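Local structure of ParA (Salmonella enterica subsp. enterica serovar Newport str. SL317, 3EZF) at the interface of chains A and B. The protein acts as a Walker-type ATPase in plasmid partition and, when bound to ADP, binds DNA to regulate transcription. Residues are numbered along the deposited sequence; one frame, centred on the assembly and turned at random. Chains: chain A/B, ParA.

The interface of chains A and B. Residues chain A 290, 293, 297; chain B 211, 214.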
loop_
_atom_site.group_PDB
_atom_site.type_symbol
_atom_site.label_atom_id
_atom_site.label_comp_id
_atom_site.label_asym_id
_atom_site.label_seq_id
_atom_site.Cartn_x
_atom_site.Cartn_y
_atom_site.Cartn_z
ATOM N N TYR A 290 -5.631 -14.042 -4.839
ATOM C CA TYR A 290 -4.260 -14.229 -4.369
ATOM C C TYR A 290 -3.998 -15.660 -3.933
ATOM O O TYR A 290 -2.980 -16.253 -4.299
ATOM C CB TYR A 290 -3.968 -13.277 -3.207
ATOM C CG TYR A 290 -2.548 -13.355 -2.685
ATOM C CD1 TYR A 290 -2.212 -14.223 -1.644
ATOM C CD2 TYR A 290 -1.550 -12.531 -3.199
ATOM C CE1 TYR A 290 -0.908 -14.272 -1.128
ATOM C CE2 TYR A 290 -0.251 -12.572 -2.694
ATOM C CZ TYR A 290 0.058 -13.438 -1.652
ATOM O OH TYR A 290 1.329 -13.461 -1.126
ATOM N N ARG A 293 -3.241 -18.425 -6.250
ATOM C CA ARG A 293 -1.997 -18.242 -6.972
ATOM C C ARG A 293 -0.766 -18.815 -6.272
ATOM O O ARG A 293 0.341 -18.771 -6.825
ATOM C CB ARG A 293 -1.784 -16.758 -7.229
ATOM C CG ARG A 293 -1.051 -16.476 -8.509
ATOM C CD ARG A 293 -1.986 -15.967 -9.607
ATOM N NE ARG A 293 -1.283 -15.921 -10.884
ATOM C CZ ARG A 293 -1.643 -15.173 -11.919
ATOM N NH1 ARG A 293 -2.711 -14.394 -11.842
ATOM N NH2 ARG A 293 -0.915 -15.185 -13.026
ATOM N N MET A 297 3.479 -20.211 -7.213
ATOM C CA MET A 297 4.603 -19.664 -6.458
ATOM C C MET A 297 5.417 -20.818 -5.900
ATOM O O MET A 297 6.629 -20.905 -6.119
ATOM C CB MET A 297 4.108 -18.801 -5.295
ATOM C CG MET A 297 3.242 -17.625 -5.683
ATOM S SD MET A 297 4.221 -16.270 -6.317
ATOM C CE MET A 297 3.681 -16.183 -8.040
ATOM N N ASP B 211 -3.961 -9.206 -9.922
ATOM C CA ASP B 211 -3.360 -10.189 -10.810
ATOM C C ASP B 211 -2.155 -9.600 -11.546
ATOM O O ASP B 211 -1.120 -10.277 -11.728
ATOM C CB ASP B 211 -4.371 -10.666 -11.850
ATOM C CG ASP B 211 -4.949 -12.013 -11.513
ATOM O OD1 ASP B 211 -4.246 -12.794 -10.832
ATOM O OD2 ASP B 211 -6.096 -12.295 -11.937
ATOM N N PHE B 214 1.408 -10.243 -10.694
ATOM C CA PHE B 214 1.984 -11.468 -11.227
ATOM C C PHE B 214 2.421 -11.241 -12.667
ATOM O O PHE B 214 3.504 -11.656 -13.073
ATOM C CB PHE B 214 0.959 -12.600 -11.125
ATOM C CG PHE B 214 0.717 -13.031 -9.711
ATOM C CD1 PHE B 214 -0.075 -12.264 -8.861
ATOM C CD2 PHE B 214 1.408 -14.112 -9.179
ATOM C CE1 PHE B 214 -0.159 -12.562 -7.498
ATOM C CE2 PHE B 214 1.325 -14.409 -7.823
ATOM C CZ PHE B 214 0.545 -13.637 -6.982
#
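A:Arg293 lies along one face of the B:Phe214 ring and reaches B:Asp211 with its end. The arginine sits in the loop between helices 281-291 and 294-303 of chain A. B:Phe214 lies midway along helix 212-216 of chain B, and B:Asp211 is the residue just before it. CB of A:Arg293 meets the far rim of the ring, 3.9 Å from CZ of B:Phe214. CG lies over the face, 3.6 Å from the ring centroid, in a CH-pi contact. The chain bends at chi2 (104°). CD then passes over the CD2 side of the ring, and NE is 3.7 Å from CG of B:Phe214. The guanidinium is turned 18° from the ring plane. B:Phe214 CB lies beneath its centre, 3.7 Å from CZ of A:Arg293. NH1 ends in a salt bridge with the B:Asp211 carboxylate, whose plane is 69° from the guanidinium. The modelled separation is too short to be relied on, and the geometry does not support a hydrogen bond.

The aliphatic part of A:Arg293 covers one face of the ring, A:Met297 brings its thioether to the CE2 side, and A:Tyr290 is a looser neighbour beyond CZ. The charge pair sits at the ring's backbone end. The patch belongs to a two-fold symmetric ParA interface and recurs with the chains exchanged; the structure alone does not show whether this is the biological dimer. SD of A:Met297 stands 3.8 Å from CE2 of B:Phe214.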